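Local structure of YHDH (Escherichia coli, 1O89) at residues 39-42 against 43-47; 135-139 against 140-144; 317-321 against 322-326. The protein probably catalyses the NADPH-dependent reduction of acrylyl-CoA to propanoyl-CoA, working as a homodimer of the zinc-containing alcohol dehydrogenase family. All coordinates share one frame; numbering follows the deposited sequence.

Contact 1. Residues 39-42 against 43-47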
loop_
_atom_site.group_PDB
_atom_site.type_symbol
_atom_site.label_atom_id
_atom_site.label_comp_id
_atom_site.label_asym_id
_atom_site.label_seq_id
_atom_site.Cartn_x
_atom_site.Cartn_y
_atom_site.Cartn_z
ATOM N N GLN A 39 -36.072 15.433 -20.867
ATOM C CA GLN A 39 -36.501 15.080 -22.214
ATOM C C GLN A 39 -37.152 13.703 -22.241
ATOM O O GLN A 39 -36.899 12.859 -21.378
ATOM C CB GLN A 39 -35.304 15.105 -23.165
ATOM C CG GLN A 39 -35.116 16.430 -23.868
ATOM C CD GLN A 39 -33.801 16.507 -24.622
ATOM O OE1 GLN A 39 -33.624 15.847 -25.654
ATOM N NE2 GLN A 39 -32.874 17.314 -24.111
ATOM N N THR A 40 -37.998 13.494 -23.243
ATOM C CA THR A 40 -38.613 12.196 -23.497
ATOM C C THR A 40 -37.755 11.499 -24.540
ATOM O O THR A 40 -37.476 12.058 -25.595
ATOM C CB THR A 40 -40.064 12.390 -23.983
ATOM O OG1 THR A 40 -40.926 12.531 -22.850
ATOM C CG2 THR A 40 -40.598 11.148 -24.701
ATOM N N LEU A 41 -37.321 10.282 -24.235
ATOM C CA LEU A 41 -36.376 9.556 -25.077
ATOM C C LEU A 41 -36.941 8.195 -25.443
ATOM O O LEU A 41 -37.503 7.504 -24.594
ATOM C CB LEU A 41 -35.051 9.372 -24.336
ATOM C CG LEU A 41 -34.285 10.644 -23.977
ATOM C CD1 LEU A 41 -33.076 10.295 -23.139
ATOM C CD2 LEU A 41 -33.871 11.388 -25.225
ATOM N N ASP A 42 -36.767 7.801 -26.700
ATOM C CA ASP A 42 -37.234 6.502 -27.158
ATOM C C ASP A 42 -36.386 5.385 -26.544
ATOM O O ASP A 42 -35.166 5.517 -26.398
ATOM C CB ASP A 42 -37.190 6.438 -28.688
ATOM C CG ASP A 42 -38.061 5.332 -29.254
ATOM O OD1 ASP A 42 -37.639 4.157 -29.189
ATOM O OD2 ASP A 42 -39.174 5.535 -29.783
ATOM N N GLU A 43 -37.047 4.292 -26.174
ATOM C CA GLU A 43 -36.378 3.107 -25.627
ATOM C C GLU A 43 -35.216 2.597 -26.492
ATOM O O GLU A 43 -34.257 2.026 -25.974
ATOM C CB GLU A 43 -37.384 1.960 -25.445
ATOM C CG GLU A 43 -37.654 1.589 -23.997
ATOM C CD GLU A 43 -38.990 0.894 -23.826
ATOM O OE1 GLU A 43 -39.257 -0.083 -24.567
ATOM O OE2 GLU A 43 -39.778 1.332 -22.954
ATOM N N SER A 44 -35.321 2.784 -27.805
ATOM C CA SER A 44 -34.300 2.313 -28.732
ATOM C C SER A 44 -32.957 3.034 -28.583
ATOM O O SER A 44 -31.934 2.524 -29.025
ATOM C CB SER A 44 -34.804 2.420 -30.178
ATOM O OG SER A 44 -35.091 3.758 -30.537
ATOM N N ARG A 45 -32.962 4.206 -27.956
ATOM C CA ARG A 45 -31.760 5.023 -27.829
ATOM C C ARG A 45 -30.900 4.615 -26.634
ATOM O O ARG A 45 -29.760 5.049 -26.529
ATOM C CB ARG A 45 -32.127 6.512 -27.750
ATOM C CG ARG A 45 -32.396 7.155 -29.127
ATOM C CD ARG A 45 -32.553 8.681 -29.095
ATOM N NE ARG A 45 -31.287 9.382 -28.842
ATOM C CZ ARG A 45 -31.176 10.623 -28.356
ATOM N NH1 ARG A 45 -32.254 11.344 -28.052
ATOM N NH2 ARG A 45 -29.974 11.154 -28.164
ATOM N N LEU A 46 -31.448 3.786 -25.741
ATOM C CA LEU A 46 -30.709 3.296 -24.584
ATOM C C LEU A 46 -29.445 2.578 -25.041
ATOM O O LEU A 46 -29.453 1.971 -26.100
ATOM C CB LEU A 46 -31.576 2.348 -23.750
ATOM C CG LEU A 46 -32.674 2.996 -22.893
ATOM C CD1 LEU A 46 -33.497 1.922 -22.197
ATOM C CD2 LEU A 46 -32.119 3.972 -21.872
ATOM N N PRO A 47 -28.365 2.643 -24.263
ATOM C CA PRO A 47 -27.099 2.002 -24.647
ATOM C C PRO A 47 -27.188 0.485 -24.542
ATOM O O PRO A 47 -28.119 -0.025 -23.911
ATOM C CB PRO A 47 -26.107 2.540 -23.611
ATOM C CG PRO A 47 -26.935 2.773 -22.427
ATOM C CD PRO A 47 -28.253 3.299 -22.948
#
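Asp42 and Ser44 form the tight part of this short bend, where one carboxylate oxygen is held twice. Asp42 OD1 takes the backbone Ser44 N on its anti lone pair at 3.0 Å, in a nearly straight bond of 171°; this side-chain-to-backbone link, two residues long, is an Asx turn. The hydroxyl Ser44 OG also donates to Asp42 OD1, at 2.9 Å, but comes down on it from above the carboxylate plane, so the two donors use different directions. CG of Asp42 stands anti to the backbone N (chi1 -161°), which swings the carboxylate forward over the next two residues. An aspartate suits the place because its short side chain puts an oxygen within reach of the N-H two residues on, and a serine because its hydroxyl can fold over the same oxygen. One residue further on, Arg45 N donates to Asp42 O at 3.0 Å, closing a type I turn whose central residues, Glu43 and Ser44, belong to the short 3-10 segment 43-45; the donor stands well above the carbonyl plane.

The looser side is made by Arg45. Its chain, bent at chi3, sets NH1 3.3 Å from CD2 of Leu41, an oblique approach between a charged group and a methyl, with the guanidinium exposed and the leucine buried. CB of exposed Glu43 points away from 39-42, and its OE2 bonds to Gln122 and makes a salt bridge with Arg91.

The bend carries the chain out of strand 35-40 towards strand 51-59. Leu41 packs on Ala24 and Leu26 of the partner strand 23-28, Arg45 reaches Pro79, and Leu46 lies on Gln122 and Arg124 of strand 122-125.

Contact 2. Residues 135-139 against 140-144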
loop_
_atom_site.group_PDB
_atom_site.type_symbol
_atom_site.label_atom_id
_atom_site.label_comp_id
_atom_site.label_asym_id
_atom_site.label_seq_id
_atom_site.Cartn_x
_atom_site.Cartn_y
_atom_site.Cartn_z
ATOM N N GLN A 135 -30.475 -8.166 1.461
ATOM C CA GLN A 135 -31.489 -8.271 2.499
ATOM C C GLN A 135 -31.272 -7.168 3.523
ATOM O O GLN A 135 -30.155 -6.959 3.988
ATOM C CB GLN A 135 -31.418 -9.637 3.195
ATOM C CG GLN A 135 -31.748 -10.830 2.290
ATOM C CD GLN A 135 -31.992 -12.116 3.073
ATOM O OE1 GLN A 135 -33.124 -12.605 3.141
ATOM N NE2 GLN A 135 -30.929 -12.668 3.665
ATOM N N GLY A 136 -32.342 -6.458 3.865
ATOM C CA GLY A 136 -32.273 -5.391 4.843
ATOM C C GLY A 136 -32.158 -4.003 4.238
ATOM O O GLY A 136 -32.232 -3.020 4.956
ATOM N N LEU A 137 -31.969 -3.916 2.931
ATOM C CA LEU A 137 -31.940 -2.628 2.246
ATOM C C LEU A 137 -33.068 -2.545 1.240
ATOM O O LEU A 137 -33.524 -3.563 0.735
ATOM C CB LEU A 137 -30.625 -2.429 1.483
ATOM C CG LEU A 137 -29.381 -1.818 2.118
ATOM C CD1 LEU A 137 -28.397 -1.484 1.012
ATOM C CD2 LEU A 137 -29.690 -0.586 2.954
ATOM N N ASP A 138 -33.482 -1.315 0.938
ATOM C CA ASP A 138 -34.357 -1.026 -0.208
ATOM C C ASP A 138 -33.722 0.050 -1.110
ATOM O O ASP A 138 -32.617 0.539 -0.844
ATOM C CB ASP A 138 -35.779 -0.644 0.259
ATOM C CG ASP A 138 -35.822 0.651 1.081
ATOM O OD1 ASP A 138 -34.980 1.544 0.871
ATOM O OD2 ASP A 138 -36.690 0.883 1.950
ATOM N N ALA A 139 -34.416 0.391 -2.194
ATOM C CA ALA A 139 -33.922 1.353 -3.181
ATOM C C ALA A 139 -33.539 2.707 -2.557
ATOM O O ALA A 139 -32.472 3.231 -2.806
ATOM C CB ALA A 139 -34.997 1.552 -4.269
ATOM N N ARG A 140 -34.412 3.261 -1.722
ATOM C CA ARG A 140 -34.149 4.564 -1.120
ATOM C C ARG A 140 -32.921 4.518 -0.211
ATOM O O ARG A 140 -32.033 5.346 -0.334
ATOM C CB ARG A 140 -35.369 5.059 -0.336
ATOM C CG ARG A 140 -35.322 6.528 0.052
ATOM C CD ARG A 140 -36.661 7.063 0.573
ATOM N NE ARG A 140 -36.596 8.487 0.866
ATOM C CZ ARG A 140 -36.092 9.016 1.987
ATOM N NH1 ARG A 140 -35.579 8.251 2.952
ATOM N NH2 ARG A 140 -36.098 10.334 2.144
ATOM N N LYS A 141 -32.885 3.551 0.699
ATOM C CA LYS A 141 -31.761 3.390 1.612
ATOM C C LYS A 141 -30.466 3.176 0.835
ATOM O O LYS A 141 -29.431 3.728 1.190
ATOM C CB LYS A 141 -31.985 2.205 2.564
ATOM C CG LYS A 141 -33.109 2.398 3.568
ATOM C CD LYS A 141 -33.267 1.163 4.458
ATOM C CE LYS A 141 -34.290 1.382 5.570
ATOM N NZ LYS A 141 -34.026 0.502 6.763
ATOM N N ALA A 142 -30.527 2.388 -0.228
ATOM C CA ALA A 142 -29.337 2.104 -1.025
ATOM C C ALA A 142 -28.776 3.379 -1.640
ATOM O O ALA A 142 -27.578 3.547 -1.726
ATOM C CB ALA A 142 -29.636 1.082 -2.113
ATOM N N MET A 143 -29.636 4.286 -2.062
ATOM C CA MET A 143 -29.158 5.533 -2.641
ATOM C C MET A 143 -28.706 6.527 -1.591
ATOM O O MET A 143 -27.877 7.367 -1.888
ATOM C CB MET A 143 -30.223 6.143 -3.545
ATOM C CG MET A 143 -30.529 5.262 -4.737
ATOM S SD MET A 143 -29.074 5.084 -5.774
ATOM C CE MET A 143 -28.442 3.533 -5.304
ATOM N N ILE A 144 -29.263 6.450 -0.382
ATOM C CA ILE A 144 -28.758 7.224 0.741
ATOM C C ILE A 144 -27.299 6.833 1.011
ATOM O O ILE A 144 -26.445 7.708 1.149
ATOM C CB ILE A 144 -29.619 7.008 2.002
ATOM C CG1 ILE A 144 -30.964 7.725 1.857
ATOM C CG2 ILE A 144 -28.878 7.511 3.283
ATOM C CD1 ILE A 144 -31.987 7.293 2.869
#
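Asp138 OD1 receives Lys141 N at 2.9 Å in an almost straight bond (174°), met nearly along the carboxylate C-O direction. This is the N-cap bond of helix 139-161. CG of Asp138 sits between its own backbone N and carbonyl carbon (chi1 64°), a torsion that folds the short side chain back over the first turn, where the leading N-H groups have no earlier carbonyl to bind. The Lys141 side chain crosses that of Asp138 at about a right angle, with CG 3.4 Å from Asp138 OD1, while the ammonium makes a cation-pi contact with Tyr312.

Backbone bonds take over at once: Ala142 N donates to Asp138 O at 2.9 Å, and Met143 N to Ala139 O at 3.1 Å. Leu137, just ahead of the cap, drops CD2 to 3.6 Å from CB of Lys141 and sets CD1 near CB of Ala142, a small residue that lets the leucine close in; the buried Leu137 also packs on Trp300 and Val304 of helix 293-306.

A carboxylate at the start of a helix would probably be stabilised in its charged form by the helix dipole, with the lysine nearby adding to that effect.

Contact 3. Residues 317-321 against 322-326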
loop_
_atom_site.group_PDB
_atom_site.type_symbol
_atom_site.label_atom_id
_atom_site.label_comp_id
_atom_site.label_asym_id
_atom_site.label_seq_id
_atom_site.Cartn_x
_atom_site.Cartn_y
_atom_site.Cartn_z
ATOM N N LYS A 317 -32.985 15.296 0.959
ATOM C CA LYS A 317 -33.792 16.064 0.018
ATOM C C LYS A 317 -34.160 15.203 -1.186
ATOM O O LYS A 317 -33.291 14.814 -1.955
ATOM C CB LYS A 317 -33.040 17.304 -0.472
ATOM C CG LYS A 317 -32.921 18.424 0.555
ATOM C CD LYS A 317 -31.515 18.498 1.137
ATOM C CE LYS A 317 -31.497 19.141 2.508
ATOM N NZ LYS A 317 -31.630 18.146 3.603
ATOM N N GLU A 318 -35.444 14.926 -1.356
ATOM C CA GLU A 318 -35.936 14.206 -2.532
ATOM C C GLU A 318 -36.308 15.234 -3.577
ATOM O O GLU A 318 -37.042 16.162 -3.284
ATOM C CB GLU A 318 -37.166 13.373 -2.192
ATOM C CG GLU A 318 -36.967 12.434 -1.021
ATOM C CD GLU A 318 -38.259 11.804 -0.534
ATOM O OE1 GLU A 318 -39.360 12.359 -0.755
ATOM O OE2 GLU A 318 -38.169 10.725 0.078
ATOM N N ILE A 319 -35.810 15.062 -4.796
ATOM C CA ILE A 319 -36.110 15.976 -5.892
ATOM C C ILE A 319 -36.537 15.208 -7.147
ATOM O O ILE A 319 -36.177 14.038 -7.352
ATOM C CB ILE A 319 -34.876 16.886 -6.192
ATOM C CG1 ILE A 319 -33.779 16.132 -6.953
ATOM C CG2 ILE A 319 -34.290 17.454 -4.905
ATOM C CD1 ILE A 319 -32.597 17.022 -7.356
ATOM N N SER A 320 -37.301 15.882 -7.995
ATOM C CA SER A 320 -37.643 15.347 -9.294
ATOM C C SER A 320 -36.483 15.638 -10.259
ATOM O O SER A 320 -35.593 16.441 -9.963
ATOM C CB SER A 320 -38.956 15.958 -9.786
ATOM O OG SER A 320 -38.770 17.291 -10.209
ATOM N N LEU A 321 -36.493 14.975 -11.406
ATOM C CA LEU A 321 -35.472 15.192 -12.426
ATOM C C LEU A 321 -35.370 16.666 -12.834
ATOM O O LEU A 321 -34.280 17.174 -13.056
ATOM C CB LEU A 321 -35.781 14.346 -13.652
ATOM C CG LEU A 321 -35.550 12.846 -13.478
ATOM C CD1 LEU A 321 -36.352 12.084 -14.501
ATOM C CD2 LEU A 321 -34.061 12.515 -13.602
ATOM N N SER A 322 -36.512 17.346 -12.905
ATOM C CA SER A 322 -36.570 18.724 -13.394
ATOM C C SER A 322 -35.913 19.715 -12.429
ATOM O O SER A 322 -35.538 20.812 -12.836
ATOM C CB SER A 322 -38.020 19.138 -13.665
ATOM O OG SER A 322 -38.775 19.181 -12.458
ATOM N N GLU A 323 -35.790 19.330 -11.158
ATOM C CA GLU A 323 -35.080 20.128 -10.149
ATOM C C GLU A 323 -33.582 19.845 -10.058
ATOM O O GLU A 323 -32.868 20.554 -9.358
ATOM C CB GLU A 323 -35.675 19.895 -8.761
ATOM C CG GLU A 323 -37.130 20.284 -8.626
ATOM C CD GLU A 323 -37.712 19.806 -7.319
ATOM O OE1 GLU A 323 -37.590 20.537 -6.319
ATOM O OE2 GLU A 323 -38.285 18.702 -7.288
ATOM N N ALA A 324 -33.108 18.809 -10.744
ATOM C CA ALA A 324 -31.704 18.417 -10.663
ATOM C C ALA A 324 -30.729 19.517 -11.096
ATOM O O ALA A 324 -29.685 19.658 -10.482
ATOM C CB ALA A 324 -31.453 17.120 -11.456
ATOM N N PRO A 325 -31.035 20.276 -12.151
ATOM C CA PRO A 325 -30.175 21.399 -12.547
ATOM C C PRO A 325 -29.999 22.457 -11.449
ATOM O O PRO A 325 -28.869 22.837 -11.139
ATOM C CB PRO A 325 -30.904 21.978 -13.764
ATOM C CG PRO A 325 -31.697 20.828 -14.305
ATOM C CD PRO A 325 -32.169 20.113 -13.084
ATOM N N ASN A 326 -31.100 22.911 -10.860
ATOM C CA ASN A 326 -31.023 23.909 -9.808
ATOM C C ASN A 326 -30.352 23.375 -8.537
ATOM O O ASN A 326 -29.541 24.074 -7.931
ATOM C CB ASN A 326 -32.415 24.475 -9.500
ATOM C CG ASN A 326 -32.897 25.471 -10.555
ATOM O OD1 ASN A 326 -34.057 25.880 -10.539
ATOM N ND2 ASN A 326 -32.012 25.863 -11.475
#
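The carboxylate of Glu323 folds back over the bend towards Ile319 and Ser320, and both approach the same face of it. Ser320 N donates to OE2 of Glu323 at 3.1 Å, almost straight (176°) but from above the carboxylate plane, while CB of Ile319 stands over OE2 at 4.0 Å. Round the side of this oxygen, Ser320 OG is 3.3 Å from Glu323 OE2, a long, weak contact that is not settled, as Ser320 OG also pairs with Ser322 OG at 2.9 Å, where either hydroxyl could donate. CG of Glu323 lies anti to the carbonyl carbon (chi1 -61°) and the extended chain beyond it carries the acid back three residues.

Serine and glutamate have the S-x-x-E spacing of a capping box, but the pairing is only half of one: Glu323 N turns to the backbone Ser320 O, at 3.1 Å, instead of the serine hydroxyl. Replacing Glu323 with an alanine would probably leave Ser320 N without its acceptor and uncover the Ile319 side of the bend. Next along, Ala324 N donates to Leu321 O at 3.1 Å, from above the carbonyl plane. Pro325 brings CD close to the same oxygen; lacking an N-H, a proline is well tolerated in the first turn of a helix. On the buried side, CD1 of Ile319 comes within 3.7 Å of CA of Ala324, whose small side chain leaves the isoleucine room to pack.

The bend links strand 317-319 to helix 324-332 in the beta-alpha-beta unit completed by strand 340-343, which runs parallel to the first strand. Ile319 and Leu321 lie on Val342 of that strand, whereas Ala324 and Pro325 cover Leu25 of strand 23-28.

All three contacts are local, a turn and two helix starts, each partly buried and away from the NADP(+) site. Contact 1 lies farthest out, about 28 Å from the chain centre, and its polar part is exposed; contact 2 is the innermost, about 15 Å out. Carboxylates accept backbone N-H groups in all of them, but in contacts 1 and 2 an aspartate accepts from a residue later in the chain, whereas in contact 3 a glutamate accepts from one earlier. Contacts 2 and 3 meet directly through a salt bridge, Arg140 NE to Glu318 OE2 at 2.8 Å, and both pack on strand 340-343. Strand 23-28 is shared instead by contacts 1 and 3, which do not touch.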